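Long-range contacts in vanadium-dependent bromoperoxidase (Corallina officinalis, PDB 1QHB), which catalyses the hydrogen peroxide-dependent bromination of organic substrates with bound vanadate, working as a homododecamer, with bound calcium important for the enzyme's stability: residues T103-W108 / D117-G122; G411-V416 / S426-V431; V487-C492 / E558-G563; N503-Q508 / P525-V530. All coordinates share one frame; numbering follows the deposited sequence.

From the N terminus, interaction 1 closes first: residues 103-108 and 117-122 meet across the short helix 111-115. Interaction 2 follows in series and folds the loop after helix 407-422 back onto that helix, just ahead of helix 432-437. Interaction 3 spans a longer separation, joining helices 484-499 and 553-574, its centre about 9 Å from that of the chain. Interaction 4 is nested inside the loop that interaction 3 closes; it pairs strand 505-506 with strand 528-529, the centres of the two contacts lying about 24 Å apart. No two contacts cross along the chain or touch. Interactions 1 and 2 each lie opposite interaction 4 about the chain's centre.

Interaction 1: residues T103-W108 / D117-G122; sequences TGLPIW and DLEVRG
Trp108 and Leu118 form the one hydrogen bond across this contact: indole NE1 donates to Leu118 O at 3.0 Å, with an N-H...O angle of 157°. The oxygen lies in the plane of the indole, at its edge, whereas the N-H reaches the carbonyl from above the carbonyl plane. A phenylalanine in place of Trp108 would probably leave Leu118 O without this donor and the loop 117-122 less firmly fixed.

Apolar contacts lie beside this bond. Leu118 CB stands 4.2 Å from Trp108 CE2, and Val120 CG1 approaches Trp108 CH2 obliquely at 4.1 Å. Val120 CG1 also lies 4.2 Å from Pro106 CG. The proline ring serves two partners, since its CB packs over one face of the indole, toward the rim, and its CG makes a plain van der Waals contact with the carbonyl of Leu118, 3.7 Å from Leu118 O. Leu118 further packs on Val253 of a neighbouring subunit.

Among the charged groups, the Glu119 chain is bent at chi2 (-63°) and crosses Pro106 at about a right angle, with OE2 3.7 Å from Pro106 CD. Its OE1 accepts from Val120 N at 2.9 Å through the anti lone pair and also forms a salt bridge with Arg99.

The two loops flank helix 111-115, whose C-terminal end is closed by a Schellman motif with Asp117 at positive phi.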
loop_
_atom_site.group_PDB
_atom_site.type_symbol
_atom_site.label_atom_id
_atom_site.label_comp_id
_atom_site.label_asym_id
_atom_site.label_seq_id
_atom_site.Cartn_x
_atom_site.Cartn_y
_atom_site.Cartn_z
ATOM N N THR A 103 5.564 -64.784 9.760
ATOM C CA THR A 103 6.674 -63.968 10.279
ATOM C C THR A 103 6.292 -62.504 10.103
ATOM O O THR A 103 6.500 -61.650 10.976
ATOM C CB THR A 103 8.008 -64.370 9.648
ATOM O OG1 THR A 103 8.064 -64.037 8.251
ATOM C CG2 THR A 103 8.222 -65.880 9.756
ATOM N N GLY A 104 5.767 -62.191 8.908
ATOM C CA GLY A 104 5.450 -60.796 8.572
ATOM C C GLY A 104 6.712 -60.146 7.987
ATOM O O GLY A 104 6.763 -58.986 7.596
ATOM N N LEU A 105 7.754 -60.956 7.892
ATOM C CA LEU A 105 9.067 -60.664 7.403
ATOM C C LEU A 105 9.093 -60.861 5.883
ATOM O O LEU A 105 8.388 -61.695 5.309
ATOM C CB LEU A 105 10.135 -61.603 7.955
ATOM C CG LEU A 105 10.500 -61.630 9.436
ATOM C CD1 LEU A 105 11.393 -62.854 9.656
ATOM C CD2 LEU A 105 11.173 -60.361 9.937
ATOM N N PRO A 106 9.978 -60.100 5.252
ATOM C CA PRO A 106 10.124 -60.161 3.815
ATOM C C PRO A 106 10.644 -61.513 3.376
ATOM O O PRO A 106 11.347 -62.291 4.016
ATOM C CB PRO A 106 11.074 -59.029 3.452
ATOM C CG PRO A 106 11.293 -58.251 4.691
ATOM C CD PRO A 106 10.858 -59.079 5.857
ATOM N N ILE A 107 10.215 -61.888 2.158
ATOM C CA ILE A 107 10.704 -63.126 1.570
ATOM C C ILE A 107 11.713 -62.712 0.497
ATOM O O ILE A 107 11.375 -62.055 -0.504
ATOM C CB ILE A 107 9.595 -64.017 0.989
ATOM C CG1 ILE A 107 8.627 -64.376 2.130
ATOM C CG2 ILE A 107 10.187 -65.258 0.351
ATOM C CD1 ILE A 107 7.314 -64.949 1.636
ATOM N N TRP A 108 12.978 -63.019 0.742
ATOM C CA TRP A 108 14.035 -62.552 -0.130
ATOM C C TRP A 108 14.386 -63.640 -1.126
ATOM O O TRP A 108 14.038 -64.786 -0.797
ATOM C CB TRP A 108 15.287 -62.232 0.709
ATOM C CG TRP A 108 15.028 -61.152 1.717
ATOM C CD1 TRP A 108 15.049 -61.275 3.070
ATOM C CD2 TRP A 108 14.755 -59.778 1.433
ATOM N NE1 TRP A 108 14.754 -60.064 3.667
ATOM C CE2 TRP A 108 14.598 -59.123 2.660
ATOM C CE3 TRP A 108 14.613 -59.048 0.249
ATOM C CZ2 TRP A 108 14.293 -57.759 2.762
ATOM C CZ3 TRP A 108 14.298 -57.718 0.332
ATOM C CH2 TRP A 108 14.142 -57.089 1.581
ATOM N N ASP A 117 17.470 -62.777 8.265
ATOM C CA ASP A 117 16.208 -62.142 8.601
ATOM C C ASP A 117 16.244 -60.654 8.328
ATOM O O ASP A 117 15.634 -59.885 9.080
ATOM C CB ASP A 117 15.846 -62.372 10.069
ATOM C CG ASP A 117 15.579 -63.850 10.347
ATOM O OD1 ASP A 117 15.443 -64.618 9.365
ATOM O OD2 ASP A 117 15.539 -64.215 11.539
ATOM N N LEU A 118 16.790 -60.217 7.191
ATOM C CA LEU A 118 16.852 -58.765 6.954
ATOM C C LEU A 118 15.467 -58.167 6.859
ATOM O O LEU A 118 14.536 -58.816 6.341
ATOM C CB LEU A 118 17.587 -58.584 5.609
ATOM C CG LEU A 118 19.088 -58.940 5.676
ATOM C CD1 LEU A 118 19.786 -58.604 4.377
ATOM C CD2 LEU A 118 19.783 -58.230 6.838
ATOM N N GLU A 119 15.328 -56.932 7.255
ATOM C CA GLU A 119 14.122 -56.153 7.111
ATOM C C GLU A 119 14.421 -55.118 6.005
ATOM O O GLU A 119 15.535 -55.148 5.493
ATOM C CB GLU A 119 13.731 -55.461 8.401
ATOM C CG GLU A 119 12.495 -56.078 9.051
ATOM C CD GLU A 119 11.229 -55.981 8.209
ATOM O OE1 GLU A 119 11.225 -55.313 7.153
ATOM O OE2 GLU A 119 10.230 -56.622 8.619
ATOM N N VAL A 120 13.450 -54.278 5.689
ATOM C CA VAL A 120 13.558 -53.284 4.659
ATOM C C VAL A 120 14.080 -51.943 5.154
ATOM O O VAL A 120 13.989 -51.664 6.346
ATOM C CB VAL A 120 12.194 -53.003 3.974
ATOM C CG1 VAL A 120 11.678 -54.293 3.362
ATOM C CG2 VAL A 120 11.190 -52.435 4.960
ATOM N N ARG A 121 14.605 -51.128 4.241
ATOM C CA ARG A 121 15.033 -49.770 4.648
ATOM C C ARG A 121 14.160 -48.829 3.815
ATOM O O ARG A 121 13.727 -49.263 2.749
ATOM C CB ARG A 121 16.542 -49.524 4.472
ATOM C CG ARG A 121 17.058 -49.808 3.079
ATOM C CD ARG A 121 18.561 -49.598 2.960
ATOM N NE ARG A 121 18.935 -48.223 3.313
ATOM C CZ ARG A 121 19.964 -47.540 2.856
ATOM N NH1 ARG A 121 20.799 -48.077 1.966
ATOM N NH2 ARG A 121 20.104 -46.303 3.352
ATOM N N GLY A 122 13.890 -47.593 4.246
ATOM C CA GLY A 122 13.046 -46.679 3.513
ATOM C C GLY A 122 13.787 -45.554 2.812
ATOM O O GLY A 122 15.010 -45.426 2.945
#

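Interaction 2: residues G411-V416 / S426-V431; sequences GGLISV and SVFPEV
Phe428 O is gripped by two donors, Val431 N at 3.0 Å and the side-chain ND2 of Asn417, so the carbonyl of the residue that packs on helix 407-422 is itself tied to that helix. No hydrogen bond joins residues 411-416 directly to 426-431; what passes between them is apolar.

The ring of Phe428 is sandwiched. Over one face lies Leu413 CD2, displaced toward the rim in a CH-pi contact 3.8 Å from the ring centroid and 23° off the normal. The nearest ring atom to this methyl is Phe428 CE2, at 3.5 Å. Val427 CG1 sits over the centre of the opposite face. An alanine in place of Phe428 would remove the ring, and the gap would probably leave Leu413 CD2 and Val416 CG1 without the surface they pack on.

The loop is a connection between two consecutive helices, 407-422 and 432-437: Phe428 takes left-handed backbone angles (phi 58°), a 3-10 turn follows at 429-430, and Val431 is the N-cap of helix 432-437.

Val416 points at the loop, with CG1 anti to its backbone N (chi1 168°). That methyl meets Val427 CG1 at 3.6 Å and comes obliquely to Phe428 CE2 at 3.8 Å. At the other end of the contact, Val431 CG2 rests 3.8 Å from Leu413 O, and Val431 CG1 lies 4.3 Å from Leu413 CD1. Ile414, next to Leu413, turns to Leu434 and Val435 of helix 432-437, which follows Val431.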
loop_
_atom_site.group_PDB
_atom_site.type_symbol
_atom_site.label_atom_id
_atom_site.label_comp_id
_atom_site.label_asym_id
_atom_site.label_seq_id
_atom_site.Cartn_x
_atom_site.Cartn_y
_atom_site.Cartn_z
ATOM N N GLY A 411 24.454 -51.585 -13.885
ATOM C CA GLY A 411 25.246 -52.825 -14.005
ATOM C C GLY A 411 24.251 -54.001 -14.040
ATOM O O GLY A 411 24.414 -54.951 -14.774
ATOM N N GLY A 412 23.149 -53.917 -13.283
ATOM C CA GLY A 412 22.095 -54.927 -13.294
ATOM C C GLY A 412 21.549 -55.095 -14.722
ATOM O O GLY A 412 21.235 -56.215 -15.166
ATOM N N LEU A 413 21.331 -53.992 -15.453
ATOM C CA LEU A 413 20.769 -54.047 -16.792
ATOM C C LEU A 413 21.736 -54.715 -17.742
ATOM O O LEU A 413 21.367 -55.456 -18.644
ATOM C CB LEU A 413 20.448 -52.638 -17.339
ATOM C CG LEU A 413 19.343 -51.832 -16.620
ATOM C CD1 LEU A 413 19.224 -50.452 -17.250
ATOM C CD2 LEU A 413 18.021 -52.588 -16.642
ATOM N N ILE A 414 22.996 -54.398 -17.634
ATOM C CA ILE A 414 24.080 -54.968 -18.423
ATOM C C ILE A 414 24.194 -56.459 -18.124
ATOM O O ILE A 414 24.282 -57.223 -19.074
ATOM C CB ILE A 414 25.387 -54.270 -18.006
ATOM C CG1 ILE A 414 25.354 -52.823 -18.516
ATOM C CG2 ILE A 414 26.595 -55.062 -18.467
ATOM C CD1 ILE A 414 26.549 -51.979 -18.094
ATOM N N SER A 415 24.196 -56.870 -16.838
ATOM C CA SER A 415 24.346 -58.295 -16.570
ATOM C C SER A 415 23.214 -59.118 -17.172
ATOM O O SER A 415 23.424 -60.142 -17.847
ATOM C CB SER A 415 24.435 -58.539 -15.052
ATOM O OG SER A 415 24.996 -59.864 -14.946
ATOM N N VAL A 416 21.966 -58.688 -16.959
ATOM C CA VAL A 416 20.804 -59.386 -17.508
ATOM C C VAL A 416 20.841 -59.431 -19.025
ATOM O O VAL A 416 20.608 -60.505 -19.586
ATOM C CB VAL A 416 19.519 -58.722 -17.017
ATOM C CG1 VAL A 416 18.274 -59.196 -17.754
ATOM C CG2 VAL A 416 19.421 -58.978 -15.523
ATOM N N SER A 426 16.580 -61.879 -25.980
ATOM C CA SER A 426 16.707 -60.434 -25.929
ATOM C C SER A 426 16.055 -59.871 -24.678
ATOM O O SER A 426 14.863 -60.112 -24.482
ATOM C CB SER A 426 16.129 -59.721 -27.146
ATOM O OG SER A 426 16.732 -60.224 -28.334
ATOM N N VAL A 427 16.864 -59.226 -23.842
ATOM C CA VAL A 427 16.304 -58.615 -22.637
ATOM C C VAL A 427 16.977 -57.240 -22.562
ATOM O O VAL A 427 18.209 -57.173 -22.635
ATOM C CB VAL A 427 16.462 -59.391 -21.331
ATOM C CG1 VAL A 427 15.692 -58.714 -20.204
ATOM C CG2 VAL A 427 15.964 -60.827 -21.411
ATOM N N PHE A 428 16.189 -56.159 -22.479
ATOM C CA PHE A 428 16.806 -54.826 -22.391
ATOM C C PHE A 428 17.727 -54.505 -23.564
ATOM O O PHE A 428 18.892 -54.106 -23.465
ATOM C CB PHE A 428 17.556 -54.619 -21.074
ATOM C CG PHE A 428 16.815 -54.899 -19.805
ATOM C CD1 PHE A 428 15.460 -54.620 -19.661
ATOM C CD2 PHE A 428 17.475 -55.473 -18.721
ATOM C CE1 PHE A 428 14.803 -54.876 -18.473
ATOM C CE2 PHE A 428 16.812 -55.750 -17.525
ATOM C CZ PHE A 428 15.473 -55.435 -17.400
ATOM N N PRO A 429 17.142 -54.493 -24.755
ATOM C CA PRO A 429 17.825 -54.186 -25.997
ATOM C C PRO A 429 18.373 -52.793 -26.007
ATOM O O PRO A 429 19.431 -52.482 -26.589
ATOM C CB PRO A 429 16.788 -54.444 -27.085
ATOM C CG PRO A 429 15.470 -54.368 -26.418
ATOM C CD PRO A 429 15.717 -54.857 -25.010
ATOM N N GLU A 430 17.817 -51.900 -25.196
ATOM C CA GLU A 430 18.266 -50.525 -25.047
ATOM C C GLU A 430 19.716 -50.472 -24.594
ATOM O O GLU A 430 20.385 -49.485 -24.886
ATOM C CB GLU A 430 17.374 -49.774 -24.048
ATOM C CG GLU A 430 15.897 -49.794 -24.434
ATOM C CD GLU A 430 15.149 -50.931 -23.783
ATOM O OE1 GLU A 430 15.700 -52.049 -23.696
ATOM O OE2 GLU A 430 14.006 -50.853 -23.287
ATOM N N VAL A 431 20.238 -51.484 -23.859
ATOM C CA VAL A 431 21.656 -51.392 -23.502
ATOM C C VAL A 431 22.544 -52.225 -24.419
ATOM O O VAL A 431 23.720 -52.414 -24.075
ATOM C CB VAL A 431 21.876 -51.681 -22.013
ATOM C CG1 VAL A 431 21.072 -50.670 -21.162
ATOM C CG2 VAL A 431 21.502 -53.073 -21.592
#

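Interaction 3: residues V487-C492 / E558-G563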
loop_
_atom_site.group_PDB
_atom_site.type_symbol
_atom_site.label_atom_id
_atom_site.label_comp_id
_atom_site.label_asym_id
_atom_site.label_seq_id
_atom_site.Cartn_x
_atom_site.Cartn_y
_atom_site.Cartn_z
ATOM N N VAL A 487 27.481 -32.021 -3.716
ATOM C CA VAL A 487 26.905 -30.672 -3.619
ATOM C C VAL A 487 27.479 -29.935 -2.429
ATOM O O VAL A 487 27.684 -28.726 -2.375
ATOM C CB VAL A 487 25.365 -30.679 -3.631
ATOM C CG1 VAL A 487 24.776 -31.037 -2.251
ATOM C CG2 VAL A 487 24.884 -29.259 -3.957
ATOM N N VAL A 488 27.707 -30.662 -1.333
ATOM C CA VAL A 488 28.247 -30.106 -0.111
ATOM C C VAL A 488 29.708 -29.726 -0.311
ATOM O O VAL A 488 30.140 -28.689 0.180
ATOM C CB VAL A 488 28.076 -31.069 1.071
ATOM C CG1 VAL A 488 28.882 -30.644 2.293
ATOM C CG2 VAL A 488 26.588 -31.170 1.431
ATOM N N ALA A 489 30.443 -30.578 -1.046
ATOM C CA ALA A 489 31.850 -30.286 -1.318
ATOM C C ALA A 489 31.901 -28.915 -2.009
ATOM O O ALA A 489 32.654 -28.035 -1.590
ATOM C CB ALA A 489 32.500 -31.362 -2.207
ATOM N N GLY A 490 31.105 -28.766 -3.040
ATOM C CA GLY A 490 31.100 -27.552 -3.811
ATOM C C GLY A 490 30.814 -26.312 -3.002
ATOM O O GLY A 490 31.454 -25.286 -3.216
ATOM N N ALA A 491 29.768 -26.386 -2.175
ATOM C CA ALA A 491 29.440 -25.225 -1.359
ATOM C C ALA A 491 30.531 -24.950 -0.327
ATOM O O ALA A 491 30.819 -23.778 -0.115
ATOM C CB ALA A 491 28.129 -25.489 -0.638
ATOM N N CYS A 492 30.973 -25.959 0.406
ATOM C CA CYS A 492 31.955 -25.780 1.430
ATOM C C CYS A 492 33.320 -25.285 0.900
ATOM O O CYS A 492 33.882 -24.389 1.524
ATOM C CB CYS A 492 32.127 -27.114 2.207
ATOM S SG CYS A 492 30.709 -27.636 3.179
ATOM N N GLU A 558 28.432 -32.003 -12.054
ATOM C CA GLU A 558 27.286 -31.078 -12.035
ATOM C C GLU A 558 26.884 -30.645 -10.633
ATOM O O GLU A 558 26.406 -29.503 -10.492
ATOM C CB GLU A 558 26.095 -31.683 -12.789
ATOM C CG GLU A 558 26.411 -31.914 -14.269
ATOM C CD GLU A 558 26.754 -30.627 -15.018
ATOM O OE1 GLU A 558 26.542 -29.504 -14.540
ATOM O OE2 GLU A 558 27.256 -30.706 -16.159
ATOM N N SER A 559 27.016 -31.501 -9.629
ATOM C CA SER A 559 26.643 -31.165 -8.273
ATOM C C SER A 559 27.666 -30.185 -7.674
ATOM O O SER A 559 27.311 -29.361 -6.839
ATOM C CB SER A 559 26.579 -32.395 -7.400
ATOM O OG SER A 559 25.629 -33.351 -7.759
ATOM N N LEU A 560 28.941 -30.303 -8.050
ATOM C CA LEU A 560 29.933 -29.347 -7.563
ATOM C C LEU A 560 29.514 -27.946 -8.056
ATOM O O LEU A 560 29.507 -27.044 -7.227
ATOM C CB LEU A 560 31.344 -29.706 -8.093
ATOM C CG LEU A 560 31.899 -30.971 -7.384
ATOM C CD1 LEU A 560 33.041 -31.574 -8.176
ATOM C CD2 LEU A 560 32.349 -30.567 -5.999
ATOM N N LEU A 561 29.153 -27.796 -9.332
ATOM C CA LEU A 561 28.742 -26.467 -9.770
ATOM C C LEU A 561 27.493 -25.956 -9.037
ATOM O O LEU A 561 27.436 -24.763 -8.729
ATOM C CB LEU A 561 28.434 -26.447 -11.283
ATOM C CG LEU A 561 29.580 -26.902 -12.181
ATOM C CD1 LEU A 561 29.186 -26.677 -13.658
ATOM C CD2 LEU A 561 30.851 -26.167 -11.872
ATOM N N LEU A 562 26.554 -26.844 -8.729
ATOM C CA LEU A 562 25.333 -26.412 -8.045
ATOM C C LEU A 562 25.633 -25.926 -6.639
ATOM O O LEU A 562 25.061 -24.869 -6.236
ATOM C CB LEU A 562 24.294 -27.531 -8.006
ATOM C CG LEU A 562 22.972 -27.323 -7.282
ATOM C CD1 LEU A 562 22.116 -26.359 -8.107
ATOM C CD2 LEU A 562 22.162 -28.590 -7.022
ATOM N N GLY A 563 26.552 -26.594 -5.928
ATOM C CA GLY A 563 26.828 -26.194 -4.563
ATOM C C GLY A 563 27.561 -24.870 -4.546
ATOM O O GLY A 563 27.445 -24.061 -3.600
#
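Val487, Gly563 and Leu560 carry most of this helix-helix contact, in which the axes approach to 6.6 Å and run 41° apart. Val487 gives the largest share. Its CG2, anti to the backbone N, lies 3.7 Å from Gly563 CA, while its own CA points at Ser559 O, 3.5 Å away, in a CA-H...O contact with an angle of 164° at the hydrogen.

Gly563 makes the close approach possible. Having no CB to collide with Val487 O or Ala491 N, it brings its CA to 3.5 Å from Val487 O, and its carbonyl O to 3.2 Å from Ala491 CA. Leu560 closes the other flank: its CB turns away, but CD2 comes back to within 3.7 Å of Gly490 N and 3.9 Å of Ala489 CB. Gly490 likewise lacks a CB that would strike Leu560 O.

Ser559 OG bonds to Asp555 O and to the backbone N of Ser483, a residue of the vanadate site. Small residues four apart (Ser559 and Gly563), helices running in the same general direction and crossing at -41°, and several CA-H...O contacts resemble the GASright packing motif, used here within the helical core next to the vanadate site.

Interaction 4: residues N503-Q508 / P525-V530; sequences NFQIDQ and PGPLTV
Gln505 runs along Pro527 from CB to the amide, the two side chains pointing the same way. CB lies 3.8 Å from Leu528 O. CG, anti to the carbonyl carbon, passes the methyl of Thr529 on the same side of the strand pair. CD, carried straight on by chi2 (176°), comes to 3.8 Å from Pro527 CG, and NE2 ends 3.5 Å from that same carbon. Arg44 of a neighbouring subunit also packs on Gln505, Phe504 and Asn503.

The backbones beneath form a two-stranded antiparallel sheet, with Gln505 and Thr529 a non-hydrogen-bonded pair and Ile506 and Leu528 a hydrogen-bonded one. Ile506 N donates to Leu528 O at 2.7 Å in a nearly straight bond (178°), and Leu528 N returns one to Ile506 O at 2.9 Å. A cis peptide precedes Pro527, just before the second strand.

Beyond the pair, Val530 N donates to Phe504 O at 3.2 Å, almost along the C=O axis. Val530 CG2 lies at the edge of the Phe504 ring and also meets Ile506 CD1, on the face opposite Gln505. A water joins the ends of the two segments: it donates to Asn503 OD1 at 2.9 Å and lies 2.8 Å from Thr529 OG1, the hydroxyl that caps helix 530-548 through Gly532 N.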
loop_
_atom_site.group_PDB
_atom_site.type_symbol
_atom_site.label_atom_id
_atom_site.label_comp_id
_atom_site.label_asym_id
_atom_site.label_seq_id
_atom_site.Cartn_x
_atom_site.Cartn_y
_atom_site.Cartn_z
ATOM N N ASN A 503 45.101 -18.114 -3.032
ATOM C CA ASN A 503 46.273 -18.278 -3.891
ATOM C C ASN A 503 47.580 -18.354 -3.112
ATOM O O ASN A 503 48.650 -18.386 -3.718
ATOM C CB ASN A 503 46.367 -17.122 -4.914
ATOM C CG ASN A 503 45.209 -17.251 -5.865
ATOM O OD1 ASN A 503 44.878 -18.254 -6.452
ATOM N ND2 ASN A 503 44.405 -16.262 -6.094
ATOM N N PHE A 504 47.529 -18.341 -1.789
ATOM C CA PHE A 504 48.734 -18.489 -0.978
ATOM C C PHE A 504 49.316 -19.849 -1.361
ATOM O O PHE A 504 48.531 -20.777 -1.641
ATOM C CB PHE A 504 48.381 -18.436 0.491
ATOM C CG PHE A 504 49.418 -18.595 1.561
ATOM C CD1 PHE A 504 50.194 -17.536 1.929
ATOM C CD2 PHE A 504 49.650 -19.821 2.167
ATOM C CE1 PHE A 504 51.154 -17.684 2.918
ATOM C CE2 PHE A 504 50.608 -20.001 3.130
ATOM C CZ PHE A 504 51.364 -18.912 3.526
ATOM N N GLN A 505 50.631 -19.938 -1.393
ATOM C CA GLN A 505 51.282 -21.174 -1.792
ATOM C C GLN A 505 51.683 -22.067 -0.622
ATOM O O GLN A 505 51.971 -21.699 0.512
ATOM C CB GLN A 505 52.491 -20.805 -2.651
ATOM C CG GLN A 505 52.048 -20.161 -3.955
ATOM C CD GLN A 505 53.164 -19.656 -4.845
ATOM O OE1 GLN A 505 52.885 -19.128 -5.917
ATOM N NE2 GLN A 505 54.395 -19.786 -4.430
ATOM N N ILE A 506 51.580 -23.371 -0.911
ATOM C CA ILE A 506 51.989 -24.451 -0.033
ATOM C C ILE A 506 53.288 -25.024 -0.610
ATOM O O ILE A 506 53.339 -25.504 -1.753
ATOM C CB ILE A 506 50.916 -25.539 0.075
ATOM C CG1 ILE A 506 49.572 -24.972 0.603
ATOM C CG2 ILE A 506 51.376 -26.646 1.008
ATOM C CD1 ILE A 506 48.424 -25.945 0.390
ATOM N N ASP A 507 54.360 -24.900 0.139
ATOM C CA ASP A 507 55.671 -25.339 -0.303
ATOM C C ASP A 507 56.082 -26.754 0.082
ATOM O O ASP A 507 56.997 -27.284 -0.548
ATOM C CB ASP A 507 56.726 -24.361 0.248
ATOM C CG ASP A 507 56.477 -22.945 -0.237
ATOM O OD1 ASP A 507 56.223 -22.772 -1.448
ATOM O OD2 ASP A 507 56.531 -22.024 0.605
ATOM N N GLN A 508 55.477 -27.375 1.074
ATOM C CA GLN A 508 55.793 -28.728 1.506
ATOM C C GLN A 508 54.733 -29.676 0.944
ATOM O O GLN A 508 53.537 -29.509 1.232
ATOM C CB GLN A 508 55.790 -28.863 3.011
ATOM C CG GLN A 508 56.803 -28.095 3.837
ATOM C CD GLN A 508 56.658 -28.502 5.305
ATOM O OE1 GLN A 508 55.623 -28.290 5.944
ATOM N NE2 GLN A 508 57.709 -29.113 5.843
ATOM N N PRO A 525 57.744 -31.137 -6.984
ATOM C CA PRO A 525 58.385 -30.027 -6.319
ATOM C C PRO A 525 57.430 -29.091 -5.583
ATOM O O PRO A 525 57.725 -28.631 -4.468
ATOM C CB PRO A 525 59.076 -29.258 -7.436
ATOM C CG PRO A 525 59.007 -30.098 -8.660
ATOM C CD PRO A 525 57.915 -31.125 -8.467
ATOM N N GLY A 526 56.306 -28.736 -6.214
ATOM C CA GLY A 526 55.403 -27.749 -5.612
ATOM C C GLY A 526 55.820 -26.443 -6.294
ATOM O O GLY A 526 56.593 -26.469 -7.251
ATOM N N PRO A 527 55.321 -25.328 -5.823
ATOM C CA PRO A 527 54.366 -25.307 -4.724
ATOM C C PRO A 527 52.978 -25.593 -5.271
ATOM O O PRO A 527 52.705 -25.658 -6.465
ATOM C CB PRO A 527 54.492 -23.842 -4.259
ATOM C CG PRO A 527 54.594 -23.126 -5.577
ATOM C CD PRO A 527 55.588 -23.962 -6.354
ATOM N N LEU A 528 52.036 -25.772 -4.381
ATOM C CA LEU A 528 50.622 -25.944 -4.714
ATOM C C LEU A 528 49.936 -24.717 -4.132
ATOM O O LEU A 528 50.577 -24.027 -3.333
ATOM C CB LEU A 528 50.151 -27.221 -4.015
ATOM C CG LEU A 528 50.739 -28.531 -4.583
ATOM C CD1 LEU A 528 50.390 -29.703 -3.692
ATOM C CD2 LEU A 528 50.181 -28.768 -5.979
ATOM N N THR A 529 48.697 -24.420 -4.449
ATOM C CA THR A 529 48.027 -23.280 -3.828
ATOM C C THR A 529 46.915 -23.877 -2.976
ATOM O O THR A 529 46.442 -24.998 -3.279
ATOM C CB THR A 529 47.412 -22.313 -4.862
ATOM O OG1 THR A 529 46.435 -23.001 -5.648
ATOM C CG2 THR A 529 48.424 -21.834 -5.894
ATOM N N VAL A 530 46.438 -23.116 -2.019
ATOM C CA VAL A 530 45.325 -23.498 -1.179
ATOM C C VAL A 530 44.096 -23.757 -2.022
ATOM O O VAL A 530 43.360 -24.739 -1.834
ATOM C CB VAL A 530 45.055 -22.370 -0.157
ATOM C CG1 VAL A 530 43.772 -22.609 0.657
ATOM C CG2 VAL A 530 46.212 -22.263 0.808
HETATM O O HOH W 1 45.414 -20.924 -7.299
#